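Putative hydrolase (Chromobacterium violaceum, PDB 3MCW) probably works as a hydrolase of the isochorismatase family, related to nicotinamidases, though its substrate is not established. Local coordinates at residues E105-L108 against R109-W113; S126-A129 against T130-A134. All coordinates share one frame; numbering follows the deposited sequence. Where two conformers were deposited one is given.

Interaction 1 (E105-L108 against R109-W113); sequences EALL and RANGW
Arg109, one helical turn on from Glu105, meets its carboxylate side-on: NE and NH2 both bind the single oxygen OE2, with Arg109 NE 2.8 Å from Glu105 OE2. That oxygen lies in the guanidinium plane, yet the carboxylate is turned 59° against it, and both donors come from its anti side. NH2 also bonds Leu137 O, which helps to hold the guanidinium in place. Ala110 N continues the helical bonding with a 2.9 Å bond to Ala106 O. Asn111, with chi1 -68°, swings its amide back over the last turn, and ND2 gives a nearly straight bond (163°) to Leu107 O at 3.0 Å; Leu107 CD1 touches the same nitrogen. Gly112 takes positive phi and turns the chain, its N bonding Arg109 O. Trp113 N then reaches Leu108 O at 2.9 Å, on the face of the carbonyl plane opposite to Asn111 N, which binds the same oxygen. The indole lies with one face over Asn111 CB, while Leu108 CD2 packs against Trp113 CB at 3.9 Å. Leu108 and Trp113 also both touch Leu14 of strand 14-18. This is a Schellman motif, ending helix 104-111 and turning the chain toward strand 115-121.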
loop_
_atom_site.group_PDB
_atom_site.type_symbol
_atom_site.label_atom_id
_atom_site.label_comp_id
_atom_site.label_asym_id
_atom_site.label_seq_id
_atom_site.Cartn_x
_atom_site.Cartn_y
_atom_site.Cartn_z
ATOM N N GLU A 105 13.776 8.301 -1.851
ATOM C CA GLU A 105 14.029 7.696 -3.148
ATOM C C GLU A 105 15.283 8.278 -3.822
ATOM O O GLU A 105 16.141 7.534 -4.318
ATOM C CB GLU A 105 12.832 7.828 -4.097
ATOM C CG GLU A 105 13.073 7.137 -5.419
ATOM C CD GLU A 105 11.957 7.296 -6.439
ATOM O OE1 GLU A 105 10.965 7.994 -6.166
ATOM O OE2 GLU A 105 12.097 6.699 -7.522
ATOM N N ALA A 106 15.386 9.610 -3.816
ATOM C CA ALA A 106 16.540 10.230 -4.461
ATOM C C ALA A 106 17.852 9.843 -3.774
ATOM O O ALA A 106 18.874 9.658 -4.429
ATOM C CB ALA A 106 16.360 11.746 -4.518
ATOM N N LEU A 107 17.844 9.752 -2.448
ATOM C CA LEU A 107 19.036 9.354 -1.710
ATOM C C LEU A 107 19.454 7.934 -2.084
ATOM O O LEU A 107 20.633 7.643 -2.318
ATOM C CB LEU A 107 18.759 9.478 -0.193
ATOM C CG LEU A 107 19.906 9.012 0.683
ATOM C CD1 LEU A 107 21.106 9.933 0.541
ATOM C CD2 LEU A 107 19.447 8.873 2.141
ATOM N N LEU A 108 18.487 7.012 -2.116
ATOM C CA LEU A 108 18.789 5.638 -2.481
ATOM C C LEU A 108 19.388 5.547 -3.886
ATOM O O LEU A 108 20.406 4.891 -4.101
ATOM C CB LEU A 108 17.524 4.773 -2.370
ATOM C CG LEU A 108 16.904 4.619 -0.971
ATOM C CD1 LEU A 108 15.588 3.856 -1.057
ATOM C CD2 LEU A 108 17.859 3.893 -0.028
ATOM N N ARG A 109 18.743 6.220 -4.831
ATOM C CA ARG A 109 19.199 6.121 -6.216
ATOM C C ARG A 109 20.574 6.781 -6.416
ATOM O O ARG A 109 21.397 6.263 -7.150
ATOM C CB ARG A 109 18.190 6.717 -7.180
ATOM C CG ARG A 109 16.841 5.974 -7.195
ATOM C CD ARG A 109 15.997 6.424 -8.355
ATOM N NE ARG A 109 14.667 5.830 -8.368
ATOM C CZ ARG A 109 14.408 4.590 -8.695
ATOM N NH1 ARG A 109 15.359 3.767 -9.109
ATOM N NH2 ARG A 109 13.153 4.176 -8.592
ATOM N N ALA A 110 20.836 7.891 -5.716
ATOM C CA ALA A 110 22.124 8.591 -5.869
ATOM C C ALA A 110 23.280 7.708 -5.415
ATOM O O ALA A 110 24.418 7.829 -5.914
ATOM C CB ALA A 110 22.119 9.884 -5.101
ATOM N N ASN A 111 23.006 6.768 -4.503
ATOM C CA ASN A 111 24.038 5.895 -3.944
ATOM C C ASN A 111 23.977 4.463 -4.435
ATOM O O ASN A 111 24.772 3.648 -4.000
ATOM C CB ASN A 111 23.988 5.981 -2.427
ATOM C CG ASN A 111 24.416 7.323 -1.940
ATOM O OD1 ASN A 111 25.607 7.602 -1.888
ATOM N ND2 ASN A 111 23.461 8.187 -1.611
ATOM N N GLY A 112 23.060 4.169 -5.361
ATOM C CA GLY A 112 22.904 2.824 -5.871
ATOM C C GLY A 112 22.372 1.816 -4.882
ATOM O O GLY A 112 22.612 0.632 -5.041
ATOM N N TRP A 113 21.633 2.298 -3.875
ATOM C CA TRP A 113 21.087 1.421 -2.837
ATOM C C TRP A 113 19.712 0.930 -3.287
ATOM O O TRP A 113 18.669 1.390 -2.815
ATOM C CB TRP A 113 21.029 2.111 -1.491
ATOM C CG TRP A 113 22.383 2.487 -0.944
ATOM C CD1 TRP A 113 23.541 1.761 -1.059
ATOM C CD2 TRP A 113 22.707 3.653 -0.184
ATOM N NE1 TRP A 113 24.561 2.409 -0.414
ATOM C CE2 TRP A 113 24.081 3.577 0.125
ATOM C CE3 TRP A 113 21.971 4.762 0.261
ATOM C CZ2 TRP A 113 24.730 4.586 0.848
ATOM C CZ3 TRP A 113 22.631 5.742 0.957
ATOM C CH2 TRP A 113 23.997 5.645 1.241
#

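Interaction 2 (S126-A129 against T130-A134); sequences SVEA and TVRMA
Glu128 swings CG away from its own backbone N (chi1 179°) and continues extended, whereas Arg132 holds CG beside its N (chi1 -74°) and runs straight out to NE; the two chains thus lie side by side, pointing the same way, one turn apart. Their flat ends are nearly coplanar, 7° apart. Arg132 presents the NE and NH2 edge of its guanidinium to one oxygen: NH2 is 2.8 Å from Glu128 OE2, nearly along the C-O axis, and NE is 2.9 Å from Glu128 OE2, on its anti lone pair. The other carboxylate oxygen, OE1, bonds Ser170 OG of helix 163-174, which should restrain the rotation of the carboxylate. Elsewhere round the helix, Thr130 OG1 gives a 2.8 Å bond to Ser126 O, which also accepts Thr130 N at 3.1 Å; the two donors arrive from opposite faces of the carbonyl plane. Thr130 OG1 is bonded to Ala98 N as well, tying the helix to a neighbouring loop. Val127 CG1 meets Val131 CG2 at 4.1 Å, these valines again lying side by side. The main-chain bonds of helix 123-136 continue alongside, with Val131 N 2.9 Å from Val127 O. Across the dimer interface Arg132 NH2 bonds Ser124 O of the second subunit, and a long, weak ion pair joins it to Glu128 OE1 of that subunit. Buried charges of opposite sign are paired within one helix, and two nitrogens on a single oxygen, with a hydroxyl on the other, should help keep Glu128 ionised where solvent is scarce, while the same arginine carries a polar bond across the interface.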
loop_
_atom_site.group_PDB
_atom_site.type_symbol
_atom_site.label_atom_id
_atom_site.label_comp_id
_atom_site.label_asym_id
_atom_site.label_seq_id
_atom_site.Cartn_x
_atom_site.Cartn_y
_atom_site.Cartn_z
ATOM N N SER A 126 2.369 1.446 8.152
ATOM C CA SER A 126 3.511 2.111 7.546
ATOM C C SER A 126 4.490 1.182 6.858
ATOM O O SER A 126 5.109 1.571 5.860
ATOM C CB SER A 126 4.215 2.993 8.567
ATOM O OG SER A 126 3.422 4.126 8.894
ATOM N N VAL A 127 4.687 -0.033 7.382
ATOM C CA VAL A 127 5.576 -0.972 6.694
ATOM C C VAL A 127 4.982 -1.327 5.313
ATOM O O VAL A 127 5.639 -1.173 4.302
ATOM C CB VAL A 127 5.848 -2.236 7.510
ATOM C CG1 VAL A 127 6.613 -3.233 6.719
ATOM C CG2 VAL A 127 6.616 -1.882 8.815
ATOM N N GLU A 128 3.723 -1.746 5.278
ATOM C CA GLU A 128 3.081 -2.094 4.023
ATOM C C GLU A 128 3.052 -0.895 3.059
ATOM O O GLU A 128 3.318 -1.099 1.866
ATOM C CB GLU A 128 1.689 -2.631 4.280
ATOM C CG GLU A 128 0.943 -2.987 3.012
ATOM C CD GLU A 128 -0.191 -3.971 3.191
ATOM O OE1 GLU A 128 -0.463 -4.421 4.318
ATOM O OE2 GLU A 128 -0.787 -4.237 2.136
ATOM N N ALA A 129 2.735 0.290 3.535
ATOM C CA ALA A 129 2.689 1.454 2.629
ATOM C C ALA A 129 4.048 1.689 1.988
ATOM O O ALA A 129 4.180 1.955 0.786
ATOM C CB ALA A 129 2.254 2.706 3.391
ATOM N N THR A 130 5.104 1.572 2.804
ATOM C CA THR A 130 6.458 1.782 2.337
ATOM C C THR A 130 6.893 0.705 1.363
ATOM O O THR A 130 7.508 0.997 0.335
ATOM C CB THR A 130 7.409 1.901 3.538
ATOM O OG1 THR A 130 7.051 3.013 4.359
ATOM C CG2 THR A 130 8.833 2.090 3.098
ATOM N N VAL A 131 6.613 -0.556 1.688
ATOM C CA VAL A 131 7.022 -1.659 0.837
ATOM C C VAL A 131 6.283 -1.662 -0.495
ATOM O O VAL A 131 6.875 -1.921 -1.531
ATOM C CB VAL A 131 6.894 -3.022 1.567
ATOM C CG1 VAL A 131 7.162 -4.168 0.634
ATOM C CG2 VAL A 131 7.834 -3.064 2.758
ATOM N N ARG A 132 4.976 -1.390 -0.483
ATOM C CA ARG A 132 4.237 -1.359 -1.751
ATOM C C ARG A 132 4.857 -0.307 -2.664
ATOM O O ARG A 132 5.055 -0.574 -3.858
ATOM C CB ARG A 132 2.751 -1.115 -1.561
ATOM C CG ARG A 132 1.979 -2.291 -1.010
ATOM C CD ARG A 132 0.481 -2.026 -1.008
ATOM N NE ARG A 132 -0.338 -3.088 -0.437
ATOM C CZ ARG A 132 -1.370 -3.669 -1.052
ATOM N NH1 ARG A 132 -1.689 -3.428 -2.299
ATOM N NH2 ARG A 132 -2.161 -4.456 -0.336
HETATM N N MSE A 133 5.123 0.881 -2.135
HETATM C CA MSE A 133 5.771 1.910 -2.973
HETATM C C MSE A 133 7.158 1.511 -3.394
HETATM O O MSE A 133 7.521 1.686 -4.560
HETATM C CB MSE A 133 5.812 3.280 -2.300
HETATM C CG MSE A 133 4.531 3.958 -2.344
HETATM SE SE MSE A 133 4.618 5.851 -1.856
HETATM C CE MSE A 133 5.887 6.498 -3.185
ATOM N N ALA A 134 7.960 0.976 -2.474
ATOM C CA ALA A 134 9.315 0.565 -2.845
ATOM C C ALA A 134 9.323 -0.415 -4.004
ATOM O O ALA A 134 10.106 -0.271 -4.948
ATOM C CB ALA A 134 10.045 -0.024 -1.639
#

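The two contacts come in series along one chain and within the same alpha/beta domain: 105-113 ends helix 104-111, strand 115-121 follows, and 126-134 lies on helix 123-136, the helix of the beta-alpha-beta unit formed with strands 115-121 and 140-149. Strand 115-121 thus lies between the two helices in sequence; in the parallel sheet its neighbours are 14-18 and 140-149. The centres of interactions 1 and 2 are about 17 Å apart and their nearest atoms about 6 Å, without touching. Interaction 1 sits at the surface, whereas interaction 2 is buried and reaches the second subunit. Strand 14-18 meets side chains of both, through Leu14 in one case and Leu16 and Ile18 in the other, so both pack on the same strand of the sheet.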